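Local coordinates for 70 KDA protein (Xanthomonas sp., PDB 4B2N) that cleaves rubber (latex) oxidatively and processively as a dioxygenase carrying two covalently bound c-type hemes, at residues A146-Y152 and G165-L171; F108-A114 and G185-A189; H368-L372 and S646-E651; L16-D20 and A360-V365; T580-L584 and Q621-S625. All coordinates share one frame; numbering follows the deposited sequence.

Contact 1: A146-Y152 and G165-L171; sequences APFRNPY and GSGQLPL
Y152 and G167 form the hydrogen-bonded pair of a short two-stranded antiparallel sheet, and P151 faces Q168 as the adjoining non-hydrogen-bonded pair. The sheet brings together the two ends of the irregular loop between them. Its tight part lies around Y152. CG of Y152 stands between the backbone N and the carbonyl carbon (chi1 78°), which carries the ring across CA of G167. That carbon meets one face, toward the rim, in a CH-pi contact 4.0 Å from the centroid of the Y152 ring. L169 packs beside it, its CD2 3.6 Å from CD2 of Y152. Y117 meets the tyrosine ring edge-to-face, and H118 binds its hydroxyl.

The solvent side is looser and wetter. R149 runs out extended, with its NE 2.8 Å from a water that it donates to and that reaches on to O of G165; NH2 of R149 finds its firmer partner in O of N163.

At the far end L171 is buried: CE1 of F148 touches CD1 of L171 at 3.8 Å, and CB of A146 packs on CB of L171 at 4.1 Å.

Between these regions Q168 bends at chi2 and lays its amide along the opposite backbone, using both ends. NE2 of Q168 donates to O of F148 at 3.0 Å, lying in the carbonyl plane, while N of N150 donates to OE1 of Q168 at 2.8 Å, nearly straight at 170°.

Contact 2: F108-A114 and G185-A189; sequences FQPMALA and GLIGA
With chi1 of F108 at 179°, CG points opposite the backbone N and the ring comes to lie against A189. CB of A189 stands over one ring face, displaced toward the rim, 3.8 Å from the centroid of the F108 ring: a CH-pi contact. M111 arrives differently. Its chain is stretched as far as SD and then bends at chi3 (-43°), which lays CE beside the bare CA of G188 at 3.8 Å.

The backbones between these groups pair antiparallel, but with one residue too many on one side. N of M111 (2.8 Å) and N of A112 both donate to O of I187, so that a single carbonyl serves two successive amides; this is a classic beta bulge. Regular pairing follows at once, with N of I187 donating to O of A112 at 2.8 Å and 172°. N of A114 then bonds to O of G185 at 3.0 Å. Outside the ladder, CB of P110 rests on CB of L186 at 3.8 Å. At the F108 end a water accepts from N of F108 and bonds only weakly to O of A189.

F108 also touches a heme c and meets the ring of F317, so this end of the contact lines the heme pocket. Strand 186-189 runs between 112-113 and 173-174, with G188 bonded to I174 of the latter. L113 is the N-cap of helix 114-118, while helix 218-226 covers M111 and A112, M225 touching both.

Contact 3: H368-L372 and S646-E651; sequences HERDL and SLTDSE
R370 and E651 carry the ionic part of the contact. The arginine chain bends at chi2 and chi3 to present its guanidinium side-on, with one nitrogen for each carboxylate oxygen. NE of R370 donates to OE2 of E651 at 2.8 Å, the oxygen lying in the guanidinium plane and the bond nearly straight at 170°. NH2 of R370 reaches OE1 of E651 at 3.1 Å, on the syn lone pair. The two flat groups are 42° apart, so they meet twisted.

The same carboxylate is fixed from its own segment. N of T648 donates to OE1 of E651 at 2.7 Å, on the anti lone pair, and OG1 of T648 accepts from N of E651. These reciprocal bonds are a capping box at the start of helix 649-660. OE1 of E651 is therefore gripped by two donors, which holds the carboxylate's rotation and probably favours its negative charge.

Hydrogen bonds to backbone carbonyls come next. NH2 of R370 also donates to O of S646 at 2.6 Å, from above the carbonyl plane, while NH1 of R370 turns back to O of D371. OG of S646 donates to O of L372 at 2.6 Å, in the carbonyl plane and on a lone pair.

The apolar contact is compact. CD2 of L372 and CD2 of L647 are only 3.4 Å apart, closer than usual van der Waals distance, and CD2 of L647 also lies over one face of the R370 guanidinium. Both leucines touch a heme c, with L372 close to C390 and to the axial ligand H641.

Contact 4: L16-D20 and A360-V365; sequences LPLLD and AEQGAV
L18 and L19 are two neighbouring bumps set against one flank of helix 357-369, and no hydrogen bond joins the two segments directly. L18 pushes its CD1 into the hollow between E361 and V365, residues one helical turn apart. This methyl lies 3.8 Å from O of E361 and 3.9 Å from CG2 of V365. Closer to the backbone, CB of L18 meets CB of A364 at 4.0 Å, where the small alanine leaves room for the approach.

L19 fills the next hollow along the helix. Its CD2 is 4.1 Å from CB of A360, and its CG presses on CG of E361 at 3.9 Å. The leucine and glutamate side chains cross at about a right angle, the methylene part of E361 dividing the two leucines. At the rim a water bridges the segments: it accepts from N of L19 and donates to OE2 of E361.

R400 and H401 of helix 399-402 also touch L18, and Y658 of helix 649-660 touches both L19 and A364. The arrangement is that of an irregular N-terminal arm laid over a helix, its leucines seated between side chains spaced i and i+4.

Contact 5: T580-L584 and Q621-S625; sequences TSPFL and QQIKS
S581 and P582 belong to an extended, irregular segment that meets the flank of helix 620-626, with the helix supplying Q621, K624 and S625. The peptide bond before P582 is cis, which bends the chain so that the proline ring lies against the helix; CA of P582 comes 5.0 Å from CA of S625. CB of P582 packs on O of K624 at 3.7 Å.

T580-F583 forms a type VIb turn around the cis-proline, and it lies within the stretch closed by the disulfide C574-C586. It is a surface contact, away from both hemes.

Around it the side chains are mostly polar. S581 turns OG opposite its backbone N (chi1 -177°), toward the helix. OG of S581 donates to OE1 of Q621 at 2.9 Å, in the carbonyl plane and on a lone pair, and accepts from NZ of K624 at 2.9 Å. K624 gets there by a bend at chi3. Further along, OG of S625 donates to O of F583 at 2.6 Å, tilted from the carbonyl plane. A water sits between these two bonded groups: it accepts from N of F583 at 2.8 Å and lies 2.8 Å from O of Q621, with OE1 of Q621 and OG of S625 also close to it.

Contact 2 is the most buried of the five and contact 5 the most exposed; contacts 1, 3 and 4 are partly buried. Contacts 1 and 2 are both strand pairings, and they touch: CB of Y152 meets CD1 of I187 at 3.8 Å. Contacts 3 and 4 lie across the chain's centre from contact 2, about 14 Å apart between their centres, and share helix 357-369. Contact 4 is mainly leucine-to-alanine and valine packing on that helix, while contact 3 follows its C-terminal end with a salt bridge. Contacts 2 and 3 each reach a different heme c. Contact 5, at the surface and away from the annotated sites, binds through hydroxyls, a lysine and water.

Contact 1: A146-Y152 and G165-L171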
# COMPACT_ATOMS: atom_id res chain seq x y z
N ALA A 146 19.40 -3.75 1.59
CA ALA A 146 18.79 -4.03 0.30
C ALA A 146 19.38 -5.29 -0.30
O ALA A 146 20.53 -5.58 -0.10
CB ALA A 146 19.06 -2.82 -0.66
N PRO A 147 18.58 -6.04 -1.08
CA PRO A 147 19.10 -7.19 -1.79
C PRO A 147 19.69 -6.81 -3.17
O PRO A 147 19.99 -7.69 -3.94
CB PRO A 147 17.83 -8.05 -2.01
CG PRO A 147 16.76 -7.03 -2.12
CD PRO A 147 17.19 -5.77 -1.40
N PHE A 148 19.85 -5.52 -3.47
CA PHE A 148 20.51 -5.12 -4.67
C PHE A 148 21.47 -3.98 -4.29
O PHE A 148 21.39 -3.43 -3.17
CB PHE A 148 19.55 -4.64 -5.75
CG PHE A 148 18.51 -3.67 -5.26
CD1 PHE A 148 17.25 -4.16 -4.80
CD2 PHE A 148 18.74 -2.30 -5.31
CE1 PHE A 148 16.26 -3.24 -4.34
CE2 PHE A 148 17.75 -1.38 -4.85
CZ PHE A 148 16.55 -1.87 -4.34
N ARG A 149 22.32 -3.64 -5.23
CA ARG A 149 23.30 -2.54 -5.02
C ARG A 149 22.43 -1.27 -5.20
O ARG A 149 21.69 -1.13 -6.20
CB ARG A 149 24.41 -2.60 -6.07
CG ARG A 149 25.41 -1.46 -5.98
CD ARG A 149 26.36 -1.56 -7.15
NE ARG A 149 27.10 -0.36 -7.08
CZ ARG A 149 26.89 0.67 -7.87
NH1 ARG A 149 26.03 0.58 -8.90
NH2 ARG A 149 27.64 1.73 -7.64
N ASN A 150 22.47 -0.40 -4.18
CA ASN A 150 21.52 0.71 -4.08
C ASN A 150 22.40 1.91 -3.75
O ASN A 150 22.53 2.30 -2.62
CB ASN A 150 20.54 0.38 -2.97
CG ASN A 150 19.39 1.42 -2.85
OD1 ASN A 150 18.70 1.49 -1.79
ND2 ASN A 150 19.21 2.25 -3.85
N PRO A 151 23.08 2.48 -4.75
CA PRO A 151 24.25 3.34 -4.40
C PRO A 151 23.93 4.82 -4.12
O PRO A 151 22.90 5.36 -4.58
CB PRO A 151 25.13 3.20 -5.67
CG PRO A 151 24.14 3.10 -6.78
CD PRO A 151 22.97 2.26 -6.21
N TYR A 152 24.83 5.49 -3.40
CA TYR A 152 24.74 6.96 -3.30
C TYR A 152 26.18 7.47 -3.24
O TYR A 152 27.06 6.71 -2.86
CB TYR A 152 23.96 7.38 -2.06
CG TYR A 152 24.71 7.30 -0.74
CD1 TYR A 152 25.46 8.46 -0.27
CD2 TYR A 152 24.66 6.14 0.05
CE1 TYR A 152 26.11 8.42 0.97
CE2 TYR A 152 25.30 6.12 1.28
CZ TYR A 152 25.99 7.27 1.72
OH TYR A 152 26.62 7.29 2.92
N GLY A 165 27.98 5.93 -7.14
CA GLY A 165 28.72 6.23 -5.92
C GLY A 165 29.11 4.94 -5.22
O GLY A 165 28.61 3.88 -5.58
N SER A 166 30.01 5.04 -4.24
CA SER A 166 30.37 3.88 -3.44
C SER A 166 29.62 3.72 -2.12
O SER A 166 29.77 2.68 -1.47
CB SER A 166 31.88 3.87 -3.23
OG SER A 166 32.18 4.95 -2.39
N GLY A 167 28.70 4.63 -1.76
CA GLY A 167 27.86 4.42 -0.59
C GLY A 167 26.68 3.49 -0.96
O GLY A 167 26.40 3.32 -2.14
N GLN A 168 26.08 2.84 0.04
CA GLN A 168 24.93 1.99 -0.13
C GLN A 168 23.81 2.51 0.76
O GLN A 168 24.03 2.78 1.97
CB GLN A 168 25.31 0.51 0.28
CG GLN A 168 24.13 -0.48 0.43
CD GLN A 168 23.72 -1.05 -0.93
OE1 GLN A 168 24.22 -0.59 -2.00
NE2 GLN A 168 22.69 -1.92 -0.92
N LEU A 169 22.59 2.47 0.21
CA LEU A 169 21.42 2.85 0.92
C LEU A 169 20.60 1.64 1.28
O LEU A 169 20.63 0.65 0.55
CB LEU A 169 20.48 3.74 0.02
CG LEU A 169 21.12 5.03 -0.52
CD1 LEU A 169 20.35 5.49 -1.76
CD2 LEU A 169 21.14 6.06 0.63
N PRO A 170 19.84 1.70 2.40
CA PRO A 170 18.92 0.59 2.69
C PRO A 170 17.80 0.49 1.69
O PRO A 170 17.46 1.49 1.01
CB PRO A 170 18.25 1.01 4.01
CG PRO A 170 19.17 1.94 4.65
CD PRO A 170 19.82 2.71 3.48
N LEU A 171 17.14 -0.68 1.62
CA LEU A 171 15.96 -0.85 0.82
C LEU A 171 14.97 0.17 1.28
O LEU A 171 14.75 0.30 2.49
CB LEU A 171 15.37 -2.22 1.13
CG LEU A 171 14.10 -2.59 0.39
CD1 LEU A 171 14.23 -2.59 -1.14
CD2 LEU A 171 13.63 -3.92 1.01
O HOH W 1 21.14 -1.58 1.63
O HOH W 2 28.41 0.72 -4.83

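Contact 2: F108-A114 and G185-A189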
# COMPACT_ATOMS: atom_id res chain seq x y z
N PHE A 108 9.82 9.09 -6.58
CA PHE A 108 9.32 9.75 -5.35
C PHE A 108 10.15 11.00 -5.07
O PHE A 108 11.36 11.05 -5.32
CB PHE A 108 9.39 8.71 -4.22
CG PHE A 108 8.94 9.19 -2.85
CD1 PHE A 108 9.78 10.01 -2.04
CD2 PHE A 108 7.72 8.83 -2.35
CE1 PHE A 108 9.37 10.48 -0.76
CE2 PHE A 108 7.33 9.25 -1.06
CZ PHE A 108 8.16 10.05 -0.28
N GLN A 109 9.46 12.07 -4.69
CA GLN A 109 10.07 13.33 -4.27
C GLN A 109 11.42 13.24 -3.54
O GLN A 109 11.44 12.75 -2.46
CB GLN A 109 9.03 14.04 -3.35
CG GLN A 109 9.54 15.42 -2.89
CD GLN A 109 9.79 16.32 -4.04
OE1 GLN A 109 8.85 16.62 -4.84
NE2 GLN A 109 11.00 16.84 -4.12
N PRO A 110 12.52 13.81 -4.10
CA PRO A 110 13.79 13.79 -3.36
C PRO A 110 13.67 14.57 -2.06
O PRO A 110 13.00 15.61 -2.03
CB PRO A 110 14.74 14.53 -4.29
CG PRO A 110 14.28 14.16 -5.66
CD PRO A 110 12.75 14.12 -5.53
N MET A 111 14.39 14.14 -1.02
CA MET A 111 14.27 14.79 0.29
C MET A 111 15.54 15.50 0.72
O MET A 111 15.46 16.44 1.48
CB MET A 111 13.81 13.84 1.39
CG MET A 111 12.48 13.24 1.06
SD MET A 111 11.94 11.94 2.22
CE MET A 111 13.47 11.05 2.43
N ALA A 112 16.71 14.99 0.31
CA ALA A 112 18.01 15.45 0.86
C ALA A 112 19.10 15.34 -0.19
O ALA A 112 19.06 14.46 -1.07
CB ALA A 112 18.35 14.61 2.09
N LEU A 113 20.11 16.19 -0.12
CA LEU A 113 21.33 16.02 -0.87
C LEU A 113 22.00 14.75 -0.39
O LEU A 113 21.89 14.35 0.81
CB LEU A 113 22.29 17.21 -0.58
CG LEU A 113 21.70 18.58 -0.93
CD1 LEU A 113 22.62 19.60 -0.24
CD2 LEU A 113 21.71 18.86 -2.43
N ALA A 114 22.68 14.08 -1.30
CA ALA A 114 23.46 12.93 -0.86
C ALA A 114 24.42 13.24 0.34
O ALA A 114 24.52 12.45 1.32
CB ALA A 114 24.17 12.34 -2.05
N GLY A 185 22.14 12.22 -7.43
CA GLY A 185 22.83 12.90 -6.29
C GLY A 185 21.89 13.36 -5.17
O GLY A 185 22.32 14.08 -4.26
N LEU A 186 20.63 12.87 -5.17
CA LEU A 186 19.62 13.27 -4.19
C LEU A 186 19.01 12.00 -3.66
O LEU A 186 18.76 11.08 -4.44
CB LEU A 186 18.43 14.03 -4.85
CG LEU A 186 18.91 15.23 -5.67
CD1 LEU A 186 17.75 15.92 -6.41
CD2 LEU A 186 19.60 16.23 -4.72
N ILE A 187 18.68 12.01 -2.38
CA ILE A 187 18.07 10.84 -1.70
C ILE A 187 16.59 11.04 -1.37
O ILE A 187 16.27 12.08 -0.86
CB ILE A 187 18.82 10.59 -0.36
CG1 ILE A 187 20.33 10.66 -0.55
CG2 ILE A 187 18.46 9.28 0.28
CD1 ILE A 187 20.93 9.68 -1.60
N GLY A 188 15.70 10.07 -1.63
CA GLY A 188 14.33 10.15 -1.13
C GLY A 188 13.94 8.78 -0.79
O GLY A 188 14.79 7.88 -0.82
N ALA A 189 12.70 8.63 -0.38
CA ALA A 189 12.17 7.29 -0.20
C ALA A 189 11.96 6.62 -1.58
O ALA A 189 11.89 7.29 -2.64
CB ALA A 189 10.83 7.39 0.54
O HOH W 3 11.59 6.92 -5.94
O HOH W 4 13.11 9.17 -4.13

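Contact 3: H368-L372 and S646-E651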
# COMPACT_ATOMS: atom_id res chain seq x y z
N HIS A 368 -13.56 -22.98 3.52
CA HIS A 368 -14.51 -22.93 2.40
C HIS A 368 -15.95 -23.27 2.80
O HIS A 368 -16.91 -22.93 2.08
CB HIS A 368 -14.03 -23.91 1.35
CG HIS A 368 -12.77 -23.49 0.67
ND1 HIS A 368 -11.52 -23.82 1.15
CD2 HIS A 368 -12.58 -22.70 -0.46
CE1 HIS A 368 -10.60 -23.29 0.31
NE2 HIS A 368 -11.25 -22.63 -0.68
N GLU A 369 -16.15 -23.87 3.97
CA GLU A 369 -17.49 -24.38 4.22
C GLU A 369 -18.15 -23.96 5.51
O GLU A 369 -19.37 -24.06 5.60
CB GLU A 369 -17.53 -25.93 4.12
CG GLU A 369 -17.09 -26.45 2.74
CD GLU A 369 -17.08 -27.96 2.61
OE1 GLU A 369 -17.76 -28.64 3.40
OE2 GLU A 369 -16.41 -28.49 1.72
N ARG A 370 -17.37 -23.52 6.50
CA ARG A 370 -17.96 -23.25 7.82
C ARG A 370 -18.68 -21.91 7.79
O ARG A 370 -18.08 -20.88 7.49
CB ARG A 370 -16.90 -23.29 8.93
CG ARG A 370 -17.41 -23.78 10.31
CD ARG A 370 -18.25 -22.78 11.06
NE ARG A 370 -17.94 -22.77 12.51
CZ ARG A 370 -18.49 -21.92 13.38
NH1 ARG A 370 -19.41 -21.05 12.96
NH2 ARG A 370 -18.16 -21.95 14.67
N ASP A 371 -19.98 -21.91 8.07
CA ASP A 371 -20.74 -20.68 8.08
C ASP A 371 -20.47 -19.98 9.41
O ASP A 371 -20.76 -20.53 10.45
CB ASP A 371 -22.23 -20.96 7.92
CG ASP A 371 -23.09 -19.67 7.86
OD1 ASP A 371 -22.65 -18.50 8.18
OD2 ASP A 371 -24.27 -19.87 7.49
N LEU A 372 -19.93 -18.76 9.37
CA LEU A 372 -19.61 -18.08 10.62
C LEU A 372 -20.83 -17.62 11.39
O LEU A 372 -20.75 -17.36 12.60
CB LEU A 372 -18.57 -16.93 10.42
CG LEU A 372 -17.20 -17.45 9.96
CD1 LEU A 372 -16.31 -16.28 9.58
CD2 LEU A 372 -16.49 -18.36 10.95
N SER A 646 -17.28 -16.60 16.55
CA SER A 646 -18.17 -17.78 16.56
C SER A 646 -17.36 -19.07 16.36
O SER A 646 -17.87 -20.17 16.61
CB SER A 646 -19.23 -17.65 15.45
OG SER A 646 -18.67 -17.88 14.12
N LEU A 647 -16.09 -18.94 15.92
CA LEU A 647 -15.22 -20.10 15.72
C LEU A 647 -14.87 -20.78 17.03
O LEU A 647 -14.96 -20.17 18.09
CB LEU A 647 -13.90 -19.71 15.03
CG LEU A 647 -14.15 -19.21 13.64
CD1 LEU A 647 -12.90 -18.46 13.20
CD2 LEU A 647 -14.39 -20.41 12.71
N THR A 648 -14.48 -22.05 16.96
CA THR A 648 -13.91 -22.72 18.12
C THR A 648 -12.42 -22.58 18.04
O THR A 648 -11.88 -22.36 16.95
CB THR A 648 -14.28 -24.22 18.23
OG1 THR A 648 -13.66 -24.98 17.14
CG2 THR A 648 -15.88 -24.45 18.40
N ASP A 649 -11.75 -22.68 19.19
CA ASP A 649 -10.30 -22.66 19.17
C ASP A 649 -9.74 -23.77 18.27
O ASP A 649 -8.70 -23.58 17.62
CB ASP A 649 -9.71 -22.78 20.57
CG ASP A 649 -9.73 -21.48 21.35
OD1 ASP A 649 -10.20 -20.40 20.90
OD2 ASP A 649 -9.30 -21.55 22.50
N SER A 650 -10.38 -24.95 18.24
CA SER A 650 -9.94 -26.00 17.33
C SER A 650 -10.06 -25.59 15.85
O SER A 650 -9.15 -25.90 15.04
CB SER A 650 -10.69 -27.32 17.51
OG SER A 650 -10.31 -27.77 18.79
N GLU A 651 -11.18 -24.96 15.52
CA GLU A 651 -11.34 -24.39 14.17
C GLU A 651 -10.26 -23.39 13.87
O GLU A 651 -9.68 -23.42 12.79
CB GLU A 651 -12.71 -23.79 13.99
CG GLU A 651 -13.77 -24.86 13.78
CD GLU A 651 -15.15 -24.27 13.94
OE1 GLU A 651 -15.37 -23.37 14.79
OE2 GLU A 651 -16.03 -24.74 13.19

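Contact 4: L16-D20 and A360-V365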
# COMPACT_ATOMS: atom_id res chain seq x y z
N LEU A 16 -10.14 -33.92 -6.79
CA LEU A 16 -9.18 -32.77 -6.64
C LEU A 16 -8.65 -32.47 -5.23
O LEU A 16 -9.35 -32.69 -4.24
CB LEU A 16 -9.86 -31.51 -7.16
CG LEU A 16 -9.83 -31.11 -8.63
CD1 LEU A 16 -8.48 -31.35 -9.32
CD2 LEU A 16 -10.95 -31.84 -9.33
N PRO A 17 -7.41 -31.91 -5.13
CA PRO A 17 -6.90 -31.61 -3.79
C PRO A 17 -7.60 -30.44 -3.06
O PRO A 17 -8.23 -29.58 -3.69
CB PRO A 17 -5.43 -31.25 -4.04
CG PRO A 17 -5.43 -30.69 -5.43
CD PRO A 17 -6.44 -31.54 -6.17
N LEU A 18 -7.48 -30.44 -1.74
CA LEU A 18 -7.91 -29.32 -0.91
C LEU A 18 -6.75 -28.29 -0.85
O LEU A 18 -6.97 -27.09 -0.94
CB LEU A 18 -8.30 -29.80 0.51
CG LEU A 18 -9.61 -30.55 0.72
CD1 LEU A 18 -9.69 -31.21 2.08
CD2 LEU A 18 -10.84 -29.69 0.47
N LEU A 19 -5.53 -28.78 -0.70
CA LEU A 19 -4.38 -27.88 -0.52
C LEU A 19 -3.88 -27.49 -1.90
O LEU A 19 -4.12 -28.19 -2.89
CB LEU A 19 -3.28 -28.59 0.27
CG LEU A 19 -3.70 -28.98 1.68
CD1 LEU A 19 -2.49 -29.51 2.45
CD2 LEU A 19 -4.38 -27.84 2.44
N ASP A 20 -3.21 -26.36 -1.99
CA ASP A 20 -2.64 -25.94 -3.21
C ASP A 20 -1.42 -25.06 -2.91
O ASP A 20 -1.46 -23.85 -3.13
CB ASP A 20 -3.67 -25.07 -3.91
CG ASP A 20 -3.20 -24.56 -5.28
OD1 ASP A 20 -2.26 -25.09 -5.84
OD2 ASP A 20 -3.79 -23.67 -5.85
N ALA A 360 -4.11 -28.84 8.17
CA ALA A 360 -4.32 -27.88 7.09
C ALA A 360 -5.54 -28.24 6.21
O ALA A 360 -6.30 -27.36 5.73
CB ALA A 360 -3.04 -27.75 6.27
N GLU A 361 -5.78 -29.55 6.07
CA GLU A 361 -6.93 -29.99 5.29
C GLU A 361 -8.22 -29.79 6.07
O GLU A 361 -9.25 -29.49 5.49
CB GLU A 361 -6.76 -31.44 4.80
CG GLU A 361 -5.63 -31.58 3.78
CD GLU A 361 -5.65 -32.90 3.04
OE1 GLU A 361 -6.62 -33.68 3.20
OE2 GLU A 361 -4.68 -33.17 2.28
N GLN A 362 -8.21 -29.99 7.38
CA GLN A 362 -9.38 -29.63 8.18
C GLN A 362 -9.64 -28.11 8.06
O GLN A 362 -10.77 -27.66 7.89
CB GLN A 362 -9.18 -30.04 9.64
CG GLN A 362 -9.18 -31.57 9.76
CD GLN A 362 -9.05 -32.08 11.17
OE1 GLN A 362 -9.47 -33.21 11.46
NE2 GLN A 362 -8.45 -31.30 12.05
N GLY A 363 -8.55 -27.33 8.14
CA GLY A 363 -8.65 -25.89 7.93
C GLY A 363 -9.18 -25.53 6.54
O GLY A 363 -9.91 -24.57 6.40
N ALA A 364 -8.80 -26.28 5.53
CA ALA A 364 -9.22 -26.00 4.19
C ALA A 364 -10.70 -26.12 4.11
O ALA A 364 -11.37 -25.32 3.49
CB ALA A 364 -8.56 -26.92 3.22
N VAL A 365 -11.22 -27.15 4.79
CA VAL A 365 -12.64 -27.38 4.79
C VAL A 365 -13.37 -26.26 5.53
O VAL A 365 -14.42 -25.82 5.06
CB VAL A 365 -13.01 -28.77 5.40
CG1 VAL A 365 -14.54 -28.96 5.41
CG2 VAL A 365 -12.43 -29.85 4.51
O HOH W 5 -5.01 -31.62 -0.32

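Contact 5: T580-L584 and Q621-S625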
# COMPACT_ATOMS: atom_id res chain seq x y z
N THR A 580 4.88 8.52 32.18
CA THR A 580 5.05 7.13 31.73
C THR A 580 5.98 7.09 30.51
O THR A 580 6.05 8.08 29.79
CB THR A 580 3.72 6.44 31.36
OG1 THR A 580 3.03 7.19 30.35
CG2 THR A 580 2.84 6.29 32.57
N SER A 581 6.68 5.97 30.31
CA SER A 581 7.56 5.81 29.16
C SER A 581 7.59 4.34 28.75
O SER A 581 7.92 3.52 29.56
CB SER A 581 8.96 6.25 29.50
OG SER A 581 9.79 6.16 28.36
N PRO A 582 7.23 4.01 27.48
CA PRO A 582 6.86 5.03 26.47
C PRO A 582 5.54 5.69 26.84
O PRO A 582 4.65 5.04 27.43
CB PRO A 582 6.64 4.23 25.19
CG PRO A 582 6.97 2.80 25.50
CD PRO A 582 7.00 2.63 27.00
N PHE A 583 5.39 6.94 26.45
CA PHE A 583 4.12 7.62 26.62
C PHE A 583 3.09 7.12 25.59
O PHE A 583 3.27 7.35 24.41
CB PHE A 583 4.28 9.12 26.50
CG PHE A 583 3.01 9.86 26.68
CD1 PHE A 583 2.28 9.73 27.88
CD2 PHE A 583 2.52 10.70 25.67
CE1 PHE A 583 1.07 10.41 28.06
CE2 PHE A 583 1.32 11.38 25.84
CZ PHE A 583 0.60 11.24 27.03
N LEU A 584 2.04 6.47 26.07
CA LEU A 584 1.04 5.76 25.24
C LEU A 584 -0.40 6.15 25.68
O LEU A 584 -1.03 5.46 26.49
CB LEU A 584 1.26 4.24 25.34
CG LEU A 584 2.60 3.71 24.78
CD1 LEU A 584 2.72 2.23 25.11
CD2 LEU A 584 2.67 3.86 23.26
N GLN A 621 11.98 10.73 22.97
CA GLN A 621 10.86 10.17 23.76
C GLN A 621 9.66 9.82 22.85
O GLN A 621 8.98 8.80 23.05
CB GLN A 621 10.44 11.09 24.97
CG GLN A 621 11.15 10.81 26.34
CD GLN A 621 11.00 9.36 27.00
OE1 GLN A 621 9.91 8.72 26.99
NE2 GLN A 621 12.11 8.86 27.62
N GLN A 622 9.42 10.64 21.84
CA GLN A 622 8.34 10.33 20.88
C GLN A 622 8.68 9.09 20.08
O GLN A 622 7.77 8.26 19.79
CB GLN A 622 8.08 11.54 19.95
CG GLN A 622 7.43 12.73 20.68
CD GLN A 622 7.67 14.08 19.98
OE1 GLN A 622 8.34 14.19 18.94
NE2 GLN A 622 7.10 15.15 20.57
N ILE A 623 9.97 8.89 19.79
CA ILE A 623 10.41 7.70 19.03
C ILE A 623 10.01 6.48 19.87
O ILE A 623 9.48 5.52 19.33
CB ILE A 623 11.91 7.82 18.69
CG1 ILE A 623 12.06 8.87 17.62
CG2 ILE A 623 12.53 6.49 18.22
CD1 ILE A 623 13.51 9.26 17.44
N LYS A 624 10.17 6.55 21.20
CA LYS A 624 9.85 5.41 22.02
C LYS A 624 8.39 5.05 21.89
O LYS A 624 8.04 3.86 21.81
CB LYS A 624 10.25 5.60 23.52
CG LYS A 624 11.74 5.45 23.73
CD LYS A 624 12.22 5.60 25.18
CE LYS A 624 11.44 4.62 26.09
NZ LYS A 624 12.06 4.61 27.48
N SER A 625 7.54 6.03 21.80
CA SER A 625 6.12 5.74 21.62
C SER A 625 5.80 5.23 20.20
O SER A 625 4.98 4.36 20.04
CB SER A 625 5.36 7.02 21.91
OG SER A 625 5.61 7.44 23.26
O HOH W 6 7.53 8.31 25.36